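Local coordinates for protein ribonuclease J (Methanolobus psychrophilus R15, PDB 5HAB) that probably degrades RNA as an exoribonuclease, using a metallo-beta-lactamase and beta-CASP architecture to hold and hydrolyse a single strand, at residues Gly344-Pro349 with Asn376-Pro381. The protein carries 1 engineered substitution. Sequence-based numbering, arbitrary orientation.
Sequences GHQGEP and NVIPNP. With nucleotides of chain D.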
# COMPACT_ATOMS: atom_id res chain seq x y z
N GLY B 344 24.31 4.71 11.94
CA GLY B 344 24.09 4.50 10.52
C GLY B 344 22.87 3.69 10.13
O GLY B 344 22.81 3.14 9.03
N HIS B 345 21.87 3.66 11.01
CA HIS B 345 20.66 2.87 10.79
C HIS B 345 19.82 3.38 9.62
O HIS B 345 18.99 2.64 9.09
CB HIS B 345 19.81 2.85 12.05
CG HIS B 345 19.52 4.21 12.60
ND1 HIS B 345 18.48 4.99 12.15
CD2 HIS B 345 20.15 4.94 13.56
CE1 HIS B 345 18.48 6.14 12.81
NE2 HIS B 345 19.48 6.13 13.67
N GLN B 346 20.02 4.62 9.21
CA GLN B 346 19.29 5.16 8.06
C GLN B 346 20.16 5.15 6.81
O GLN B 346 19.81 5.75 5.79
CB GLN B 346 18.77 6.57 8.34
CG GLN B 346 17.77 6.62 9.47
CD GLN B 346 16.60 5.69 9.24
OE1 GLN B 346 16.05 5.62 8.13
NE2 GLN B 346 16.20 4.96 10.27
N GLY B 347 21.29 4.46 6.90
CA GLY B 347 22.22 4.38 5.79
C GLY B 347 22.85 5.72 5.47
O GLY B 347 23.14 6.02 4.31
N GLU B 348 23.05 6.54 6.51
CA GLU B 348 23.71 7.83 6.37
C GLU B 348 25.07 7.64 5.71
O GLU B 348 25.88 6.84 6.19
CB GLU B 348 23.88 8.52 7.72
CG GLU B 348 22.59 8.78 8.51
CD GLU B 348 22.12 7.57 9.29
OE1 GLU B 348 22.35 6.43 8.83
OE2 GLU B 348 21.54 7.75 10.38
N PRO B 349 25.33 8.36 4.61
CA PRO B 349 26.66 8.34 4.00
C PRO B 349 27.70 8.82 5.00
O PRO B 349 27.55 9.90 5.57
CB PRO B 349 26.53 9.30 2.81
CG PRO B 349 25.06 9.40 2.55
CD PRO B 349 24.41 9.26 3.90
N ASN B 376 13.29 2.24 13.11
CA ASN B 376 12.41 2.16 11.95
C ASN B 376 13.00 2.92 10.78
O ASN B 376 13.92 3.73 10.95
CB ASN B 376 11.03 2.74 12.30
CG ASN B 376 11.08 4.23 12.60
OD1 ASN B 376 12.10 4.75 13.08
ND2 ASN B 376 9.99 4.93 12.32
N VAL B 377 12.48 2.67 9.58
CA VAL B 377 12.87 3.45 8.42
C VAL B 377 11.96 4.67 8.35
O VAL B 377 10.74 4.53 8.35
CB VAL B 377 12.79 2.62 7.12
CG1 VAL B 377 13.48 3.35 5.97
CG2 VAL B 377 13.38 1.24 7.33
N ILE B 378 12.55 5.86 8.30
CA ILE B 378 11.76 7.09 8.20
C ILE B 378 11.11 7.17 6.82
O ILE B 378 11.78 7.05 5.80
CB ILE B 378 12.61 8.35 8.49
CG1 ILE B 378 12.99 8.43 9.98
CG2 ILE B 378 11.88 9.61 8.06
CD1 ILE B 378 14.16 7.58 10.39
N PRO B 379 9.78 7.37 6.80
CA PRO B 379 8.97 7.37 5.57
C PRO B 379 9.26 8.54 4.64
O PRO B 379 8.35 9.30 4.30
CB PRO B 379 7.53 7.44 6.09
CG PRO B 379 7.61 6.99 7.51
CD PRO B 379 8.93 7.48 8.00
N ASN B 380 10.51 8.69 4.23
CA ASN B 380 10.89 9.68 3.23
C ASN B 380 11.78 9.00 2.19
O ASN B 380 12.66 8.22 2.54
CB ASN B 380 11.63 10.85 3.89
CG ASN B 380 11.98 11.94 2.90
OD1 ASN B 380 13.04 11.92 2.29
ND2 ASN B 380 11.07 12.90 2.73
N PRO B 381 11.53 9.29 0.90
CA PRO B 381 12.24 8.64 -0.21
C PRO B 381 13.77 8.69 -0.13
O PRO B 381 14.43 7.73 -0.53
CB PRO B 381 11.73 9.41 -1.43
CG PRO B 381 10.36 9.86 -1.03
CD PRO B 381 10.48 10.20 0.43
OP3 A D 1 9.63 5.36 15.31
P A D 1 9.18 6.66 15.84
OP1 A D 1 9.96 6.98 17.07
OP2 A D 1 7.69 6.64 15.92
O5' A D 1 9.51 7.76 14.74
C5' A D 1 10.80 7.85 14.15
C4' A D 1 10.99 9.19 13.49
O4' A D 1 10.19 9.23 12.28
C3' A D 1 10.54 10.38 14.34
O3' A D 1 11.40 11.50 14.15
C2' A D 1 9.15 10.69 13.81
O2' A D 1 8.74 12.03 13.97
C1' A D 1 9.27 10.31 12.33
N9 A D 1 8.00 9.84 11.77
C8 A D 1 7.09 9.01 12.40
N7 A D 1 6.02 8.75 11.69
C5 A D 1 6.23 9.45 10.51
C6 A D 1 5.45 9.57 9.34
N6 A D 1 4.27 8.97 9.17
N1 A D 1 5.95 10.35 8.35
C2 A D 1 7.13 10.95 8.52
N3 A D 1 7.96 10.91 9.57
C4 A D 1 7.44 10.13 10.54
P A D 2 12.07 12.20 15.43
OP1 A D 2 11.03 12.23 16.50
OP2 A D 2 12.70 13.47 14.98
O5' A D 2 13.21 11.20 15.90
C5' A D 2 14.57 11.60 15.91
C4' A D 2 15.44 10.69 15.07
O4' A D 2 14.70 10.23 13.91
C3' A D 2 16.70 11.32 14.50
O3' A D 2 17.77 11.34 15.43
C2' A D 2 16.98 10.48 13.26
O2' A D 2 17.66 9.28 13.60
C1' A D 2 15.56 10.13 12.80
N9 A D 2 15.06 11.02 11.73
C8 A D 2 13.96 11.84 11.79
N7 A D 2 13.73 12.50 10.68
C5 A D 2 14.74 12.08 9.83
C6 A D 2 15.05 12.41 8.50
N6 A D 2 14.35 13.29 7.77
N1 A D 2 16.13 11.81 7.94
C2 A D 2 16.83 10.93 8.67
N3 A D 2 16.63 10.54 9.93
C4 A D 2 15.56 11.15 10.46
P A D 3 18.25 12.72 16.09
OP1 A D 3 19.29 12.41 17.11
OP2 A D 3 17.05 13.49 16.49
O5' A D 3 18.94 13.50 14.88
C5' A D 3 20.24 13.14 14.41
C4' A D 3 20.17 12.16 13.26
O4' A D 3 19.80 12.84 12.04
C3' A D 3 21.46 11.45 12.91
O3' A D 3 21.73 10.36 13.78
C2' A D 3 21.23 11.03 11.47
O2' A D 3 20.44 9.85 11.41
C1' A D 3 20.40 12.20 10.93
N9 A D 3 21.20 13.17 10.16
C8 A D 3 21.79 14.34 10.56
N7 A D 3 22.43 14.97 9.60
C5 A D 3 22.25 14.15 8.49
C6 A D 3 22.68 14.26 7.15
N6 A D 3 23.41 15.26 6.67
N1 A D 3 22.32 13.27 6.30
C2 A D 3 21.58 12.25 6.76
N3 A D 3 21.12 12.05 7.99
C4 A D 3 21.49 13.04 8.82
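Gln346 NE2 is shared by two acceptors, the backbone oxygen of Asn376 across the contact and the imidazole of its own neighbour His345. The bond from Gln346 NE2 to Asn376 O measures 2.7 Å, with an N-H...O angle of 144°; the donor is tilted 16° from the carbonyl plane. Toward His345 ND1 the same Gln346 NE2 reaches 3.0 Å and lies almost in the ring plane. With both amide hydrogens engaged, the rotation of the carboxamide is defined, and His345 ND1 acts as acceptor, which suggests that any ring proton sits on NE2. A bend at chi2 (-55°) turns the amide of Gln346 back to these acceptors.

Ile378 crosses the glutamine at about a right angle, its CD1 methyl 3.3 Å from Gln346 CD. Its CG1 faces RNA instead, 3.7 Å from both O4' of A1 and N9 of A2 of chain D, so one side chain touches the glutamine amide through CD1 and the first two nucleotides through CG1. The RNA is also contacted at its sugars: O2' of A3 of chain D donates to Glu348 OE2 at 2.6 Å, and O2' of A2 of chain D lies by the His345 ring edge, 3.3 Å from CE1. Such 2'-hydroxyl contacts are consistent with a preference for RNA.

Both loops follow parallel strands of the beta-CASP sheet, 338-342 and 370-374, which flank strand 262-266. Helix 381-396, with Asn380 as its N-cap, packs against Gln346 through Thr383 and Arg387 and against Val377 through Gln384 and Arg387; Arg387 NH1 also hydrogen-bonds His345 O.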